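Local coordinates for protein glycoside hydrolase family 5 (PDB 6LA0) that is a rutinosidase of glycoside hydrolase family 5, and probably also cleaves glucose units from the non-reducing ends of beta-1,3-glucans, at residues A[312-324]-A[355-369]. Numbering follows the deposited sequence.
Sequences RERNVNAGLDAMY and FEYFIDHGYIDLTRF
Glu-313 and Tyr-363 show how an acidic residue can pack through its hydrocarbon part: CB of Glu-313 sits over the centre of the Tyr-363 ring in a CH-pi contact, 3.6 Å from the centroid and 8° off the normal. With CG anti to the backbone N and the chain extended beyond it, the Glu-313 methylenes stay on the ring while the carboxylate continues past CD1. A water bridges the Tyr-363 hydroxyl to the Glu-313 backbone N. Beside them, the Arg-312 guanidinium has Tyr-357 CE1 over one face, and its NH2 makes a weak bond to Tyr-357 OH; its NE and NH1 bind the carbonyls of Phe-309 and Asp-351.

A turn further on, the amide of Asn-317 works both ways. Its ND2 reaches Tyr-363 O at 3.0 Å, almost straight at 165° and in the amide plane, and also bonds Glu-313 O within its own helix; OD1 accepts from Arg-368 NH2 at 3.0 Å and from a second water, itself held by Arg-368 NE and Asp-365 N.

In this TIM-barrel enzyme, helix 312-326 leads into strand 329-332, and the chain then returns to lay its C-terminal tail along the same helix. A Schellman motif, with Gly-362 as its C-prime residue, closes helix 355-360 and releases the chain into that tail. On the buried side of helix 312-326, Val-316 CG2 meets Phe-358 CE2 and Leu-320 CD1 meets Leu-366 CD2, both at 3.8 Å.

Toward the terminus, Arg-368 grips Asp-321 end-on, NH1 (2.9 Å) and NH2 converging on OD1 alone, with the carboxylate and guanidinium planes 82° apart. Phe-369 CZ lies over one guanidinium face, while its CB stands over the Tyr-324 ring, whose cation-pi partner is Lys-18.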
loop_
_atom_site.group_PDB
_atom_site.type_symbol
_atom_site.label_atom_id
_atom_site.label_comp_id
_atom_site.label_asym_id
_atom_site.label_seq_id
_atom_site.Cartn_x
_atom_site.Cartn_y
_atom_site.Cartn_z
ATOM N N ARG A 312 -1.900 11.333 20.313
ATOM C CA ARG A 312 -2.041 11.028 18.891
ATOM C C ARG A 312 -1.527 12.163 18.014
ATOM O O ARG A 312 -0.862 11.919 16.995
ATOM C CB ARG A 312 -3.498 10.721 18.550
ATOM C CG ARG A 312 -3.991 9.422 19.158
ATOM C CD ARG A 312 -5.477 9.196 18.874
ATOM N NE ARG A 312 -6.333 10.158 19.565
ATOM C CZ ARG A 312 -7.651 10.214 19.416
ATOM N NH1 ARG A 312 -8.260 9.358 18.605
ATOM N NH2 ARG A 312 -8.359 11.119 20.080
ATOM N N GLU A 313 -1.835 13.409 18.374
ATOM C CA GLU A 313 -1.409 14.525 17.537
ATOM C C GLU A 313 0.115 14.630 17.505
ATOM O O GLU A 313 0.724 14.787 16.431
ATOM C CB GLU A 313 -2.036 15.827 18.033
ATOM C CG GLU A 313 -1.610 17.032 17.210
ATOM C CD GLU A 313 -2.157 18.331 17.744
ATOM O OE1 GLU A 313 -2.291 18.458 18.988
ATOM O OE2 GLU A 313 -2.434 19.231 16.914
ATOM N N ARG A 314 0.754 14.537 18.675
ATOM C CA ARG A 314 2.210 14.631 18.724
ATOM C C ARG A 314 2.853 13.510 17.917
ATOM O O ARG A 314 3.779 13.748 17.123
ATOM C CB ARG A 314 2.691 14.608 20.186
ATOM C CG ARG A 314 4.223 14.692 20.340
ATOM C CD ARG A 314 4.715 14.189 21.692
ATOM N NE ARG A 314 4.716 12.725 21.789
ATOM C CZ ARG A 314 5.206 12.038 22.820
ATOM N NH1 ARG A 314 5.783 12.674 23.839
ATOM N NH2 ARG A 314 5.151 10.710 22.826
ATOM N N ASN A 315 2.320 12.291 18.044
ATOM C CA ASN A 315 2.966 11.126 17.449
ATOM C C ASN A 315 2.791 11.074 15.926
ATOM O O ASN A 315 3.749 10.758 15.207
ATOM C CB ASN A 315 2.440 9.852 18.122
ATOM C CG ASN A 315 2.908 9.709 19.577
ATOM O OD1 ASN A 315 3.900 10.323 20.005
ATOM N ND2 ASN A 315 2.202 8.881 20.340
ATOM N N VAL A 316 1.595 11.370 15.398
ATOM C CA VAL A 316 1.448 11.366 13.940
ATOM C C VAL A 316 2.308 12.467 13.330
ATOM O O VAL A 316 2.929 12.278 12.274
ATOM C CB VAL A 316 -0.036 11.479 13.509
ATOM C CG1 VAL A 316 -0.621 12.857 13.807
ATOM C CG2 VAL A 316 -0.180 11.185 12.012
ATOM N N ASN A 317 2.411 13.617 14.009
ATOM C CA ASN A 317 3.222 14.680 13.432
ATOM C C ASN A 317 4.709 14.360 13.549
ATOM O O ASN A 317 5.489 14.735 12.663
ATOM C CB ASN A 317 2.881 16.016 14.088
ATOM C CG ASN A 317 1.657 16.658 13.473
ATOM O OD1 ASN A 317 1.649 16.987 12.280
ATOM N ND2 ASN A 317 0.611 16.830 14.274
ATOM N N ALA A 318 5.107 13.628 14.596
ATOM C CA ALA A 318 6.505 13.213 14.728
ATOM C C ALA A 318 6.880 12.176 13.674
ATOM O O ALA A 318 8.024 12.157 13.201
ATOM C CB ALA A 318 6.760 12.650 16.126
ATOM N N GLY A 319 5.936 11.310 13.301
ATOM C CA GLY A 319 6.192 10.373 12.216
ATOM C C GLY A 319 6.338 11.070 10.874
ATOM O O GLY A 319 7.262 10.783 10.107
ATOM N N LEU A 320 5.428 12.006 10.581
ATOM C CA LEU A 320 5.543 12.806 9.362
ATOM C C LEU A 320 6.904 13.487 9.280
ATOM O O LEU A 320 7.539 13.497 8.222
ATOM C CB LEU A 320 4.413 13.842 9.311
ATOM C CG LEU A 320 3.024 13.284 8.981
ATOM C CD1 LEU A 320 1.904 14.283 9.313
ATOM C CD2 LEU A 320 2.961 12.843 7.526
ATOM N N ASP A 321 7.359 14.068 10.397
ATOM C CA ASP A 321 8.664 14.727 10.468
ATOM C C ASP A 321 9.805 13.768 10.147
ATOM O O ASP A 321 10.691 14.081 9.341
ATOM C CB ASP A 321 8.870 15.304 11.868
ATOM C CG ASP A 321 7.990 16.502 12.153
ATOM O OD1 ASP A 321 7.312 16.987 11.232
ATOM O OD2 ASP A 321 7.986 16.966 13.318
ATOM N N ALA A 322 9.799 12.596 10.788
ATOM C CA ALA A 322 10.883 11.630 10.641
ATOM C C ALA A 322 10.981 11.094 9.215
ATOM O O ALA A 322 12.072 10.994 8.646
ATOM C CB ALA A 322 10.670 10.486 11.625
ATOM N N MET A 323 9.857 10.707 8.629
ATOM C CA MET A 323 9.942 10.105 7.305
ATOM C C MET A 323 10.224 11.149 6.231
ATOM O O MET A 323 10.772 10.809 5.170
ATOM C CB MET A 323 8.662 9.324 6.998
ATOM C CG MET A 323 8.482 8.048 7.850
ATOM S SD MET A 323 6.828 7.946 8.508
ATOM C CE MET A 323 6.993 6.580 9.638
ATOM N N TYR A 324 9.872 12.415 6.475
ATOM C CA TYR A 324 10.199 13.469 5.512
ATOM C C TYR A 324 11.664 13.884 5.598
ATOM O O TYR A 324 12.264 14.271 4.586
ATOM C CB TYR A 324 9.310 14.685 5.741
ATOM C CG TYR A 324 9.197 15.637 4.573
ATOM C CD1 TYR A 324 8.290 15.389 3.542
ATOM C CD2 TYR A 324 9.969 16.797 4.508
ATOM C CE1 TYR A 324 8.161 16.260 2.477
ATOM C CE2 TYR A 324 9.850 17.679 3.435
ATOM C CZ TYR A 324 8.940 17.397 2.423
ATOM O OH TYR A 324 8.797 18.255 1.355
ATOM N N PHE A 355 -7.113 8.214 9.519
ATOM C CA PHE A 355 -6.478 9.498 9.237
ATOM C C PHE A 355 -7.494 10.635 9.193
ATOM O O PHE A 355 -7.139 11.787 9.462
ATOM C CB PHE A 355 -5.684 9.424 7.923
ATOM C CG PHE A 355 -4.672 10.519 7.770
ATOM C CD1 PHE A 355 -3.455 10.449 8.422
ATOM C CD2 PHE A 355 -4.951 11.637 7.002
ATOM C CE1 PHE A 355 -2.520 11.469 8.291
ATOM C CE2 PHE A 355 -4.026 12.657 6.864
ATOM C CZ PHE A 355 -2.806 12.571 7.505
ATOM N N GLU A 356 -8.760 10.338 8.869
ATOM C CA GLU A 356 -9.770 11.393 8.782
ATOM C C GLU A 356 -9.974 12.096 10.123
ATOM O O GLU A 356 -10.270 13.297 10.166
ATOM C CB GLU A 356 -11.099 10.813 8.291
ATOM C CG GLU A 356 -12.227 11.837 8.233
ATOM C CD GLU A 356 -13.500 11.276 7.623
ATOM O OE1 GLU A 356 -13.863 10.109 7.917
ATOM O OE2 GLU A 356 -14.139 12.016 6.847
ATOM N N TYR A 357 -9.863 11.353 11.223
ATOM C CA TYR A 357 -10.028 11.963 12.539
ATOM C C TYR A 357 -8.928 12.985 12.816
ATOM O O TYR A 357 -9.200 14.062 13.365
ATOM C CB TYR A 357 -10.058 10.871 13.606
ATOM C CG TYR A 357 -10.249 11.403 15.009
ATOM C CD1 TYR A 357 -9.162 11.837 15.761
ATOM C CD2 TYR A 357 -11.512 11.474 15.582
ATOM C CE1 TYR A 357 -9.325 12.329 17.032
ATOM C CE2 TYR A 357 -11.679 11.967 16.880
ATOM C CZ TYR A 357 -10.583 12.392 17.589
ATOM O OH TYR A 357 -10.737 12.881 18.880
ATOM N N PHE A 358 -7.682 12.669 12.436
ATOM C CA PHE A 358 -6.591 13.632 12.600
ATOM C C PHE A 358 -6.887 14.921 11.841
ATOM O O PHE A 358 -6.641 16.024 12.343
ATOM C CB PHE A 358 -5.263 13.059 12.097
ATOM C CG PHE A 358 -4.885 11.729 12.679
ATOM C CD1 PHE A 358 -5.360 11.317 13.909
ATOM C CD2 PHE A 358 -4.018 10.889 11.978
ATOM C CE1 PHE A 358 -4.985 10.090 14.445
ATOM C CE2 PHE A 358 -3.648 9.658 12.493
ATOM C CZ PHE A 358 -4.135 9.255 13.729
ATOM N N ILE A 359 -7.404 14.795 10.612
ATOM C CA ILE A 359 -7.769 15.967 9.821
ATOM C C ILE A 359 -8.888 16.739 10.505
ATOM O O ILE A 359 -8.845 17.971 10.605
ATOM C CB ILE A 359 -8.200 15.542 8.404
ATOM C CG1 ILE A 359 -6.999 15.106 7.544
ATOM C CG2 ILE A 359 -8.988 16.668 7.721
ATOM C CD1 ILE A 359 -7.434 14.660 6.152
ATOM N N ASP A 360 -9.939 16.025 10.932
ATOM C CA ASP A 360 -11.134 16.682 11.460
ATOM C C ASP A 360 -10.877 17.390 12.788
ATOM O O ASP A 360 -11.594 18.335 13.123
ATOM C CB ASP A 360 -12.265 15.667 11.644
ATOM C CG ASP A 360 -12.934 15.276 10.341
ATOM O OD1 ASP A 360 -12.756 15.976 9.315
ATOM O OD2 ASP A 360 -13.649 14.252 10.351
ATOM N N HIS A 361 -9.867 16.979 13.545
ATOM C CA HIS A 361 -9.600 17.596 14.835
ATOM C C HIS A 361 -8.346 18.460 14.813
ATOM O O HIS A 361 -7.790 18.773 15.867
ATOM C CB HIS A 361 -9.556 16.513 15.913
ATOM C CG HIS A 361 -10.883 15.839 16.100
ATOM N ND1 HIS A 361 -11.703 16.082 17.183
ATOM C CD2 HIS A 361 -11.568 14.992 15.295
ATOM C CE1 HIS A 361 -12.818 15.384 17.055
ATOM N NE2 HIS A 361 -12.761 14.712 15.918
ATOM N N GLY A 362 -7.910 18.866 13.619
ATOM C CA GLY A 362 -6.894 19.885 13.455
ATOM C C GLY A 362 -5.461 19.451 13.653
ATOM O O GLY A 362 -4.597 20.304 13.878
ATOM N N TYR A 363 -5.171 18.150 13.581
ATOM C CA TYR A 363 -3.806 17.685 13.793
ATOM C C TYR A 363 -2.899 17.909 12.583
ATOM O O TYR A 363 -1.671 17.961 12.748
ATOM C CB TYR A 363 -3.789 16.187 14.118
ATOM C CG TYR A 363 -4.544 15.730 15.352
ATOM C CD1 TYR A 363 -5.187 16.631 16.203
ATOM C CD2 TYR A 363 -4.598 14.383 15.674
ATOM C CE1 TYR A 363 -5.873 16.178 17.342
ATOM C CE2 TYR A 363 -5.271 13.931 16.799
ATOM C CZ TYR A 363 -5.906 14.825 17.628
ATOM O OH TYR A 363 -6.574 14.346 18.744
ATOM N N ILE A 364 -3.457 18.033 11.383
ATOM C CA ILE A 364 -2.695 17.896 10.141
ATOM C C ILE A 364 -2.637 19.236 9.417
ATOM O O ILE A 364 -3.676 19.845 9.130
ATOM C CB ILE A 364 -3.289 16.820 9.214
ATOM C CG1 ILE A 364 -3.413 15.470 9.940
ATOM C CG2 ILE A 364 -2.450 16.693 7.928
ATOM C CD1 ILE A 364 -2.170 15.058 10.716
ATOM N N ASP A 365 -1.421 19.660 9.072
ATOM C CA ASP A 365 -1.195 20.768 8.133
ATOM C C ASP A 365 0.060 20.410 7.339
ATOM O O ASP A 365 1.182 20.743 7.734
ATOM C CB ASP A 365 -1.056 22.108 8.845
ATOM C CG ASP A 365 -0.550 23.211 7.928
ATOM O OD1 ASP A 365 -0.714 23.112 6.691
ATOM O OD2 ASP A 365 0.023 24.190 8.451
ATOM N N LEU A 366 -0.132 19.720 6.217
ATOM C CA LEU A 366 1.031 19.260 5.467
ATOM C C LEU A 366 1.721 20.379 4.707
ATOM O O LEU A 366 2.822 20.156 4.193
ATOM C CB LEU A 366 0.630 18.140 4.501
ATOM C CG LEU A 366 0.098 16.909 5.239
ATOM C CD1 LEU A 366 -0.350 15.849 4.254
ATOM C CD2 LEU A 366 1.186 16.359 6.155
ATOM N N THR A 367 1.114 21.567 4.622
ATOM C CA THR A 367 1.792 22.676 3.965
ATOM C C THR A 367 2.986 23.183 4.760
ATOM O O THR A 367 3.778 23.964 4.221
ATOM C CB THR A 367 0.822 23.832 3.707
ATOM O OG1 THR A 367 0.534 24.504 4.940
ATOM C CG2 THR A 367 -0.474 23.317 3.084
ATOM N N ARG A 368 3.146 22.759 6.017
ATOM C CA ARG A 368 4.308 23.198 6.781
ATOM C C ARG A 368 5.607 22.600 6.257
ATOM O O ARG A 368 6.680 23.065 6.646
ATOM C CB ARG A 368 4.137 22.865 8.274
ATOM C CG ARG A 368 4.139 21.376 8.629
ATOM C CD ARG A 368 3.691 21.157 10.076
ATOM N NE ARG A 368 3.534 19.743 10.444
ATOM C CZ ARG A 368 4.537 18.940 10.792
ATOM N NH1 ARG A 368 5.777 19.403 10.795
ATOM N NH2 ARG A 368 4.306 17.678 11.136
ATOM N N PHE A 369 5.541 21.595 5.390
ATOM C CA PHE A 369 6.743 20.972 4.865
ATOM C C PHE A 369 7.188 21.664 3.584
ATOM O O PHE A 369 8.370 21.630 3.236
ATOM C CB PHE A 369 6.518 19.487 4.597
ATOM C CG PHE A 369 6.267 18.666 5.830
ATOM C CD1 PHE A 369 7.314 18.237 6.613
ATOM C CD2 PHE A 369 4.977 18.293 6.178
ATOM C CE1 PHE A 369 7.090 17.470 7.742
ATOM C CE2 PHE A 369 4.740 17.527 7.303
ATOM C CZ PHE A 369 5.805 17.116 8.087
HETATM O O HOH W 1 -4.247 13.946 20.412
HETATM O O HOH W 2 0.837 19.035 10.860
#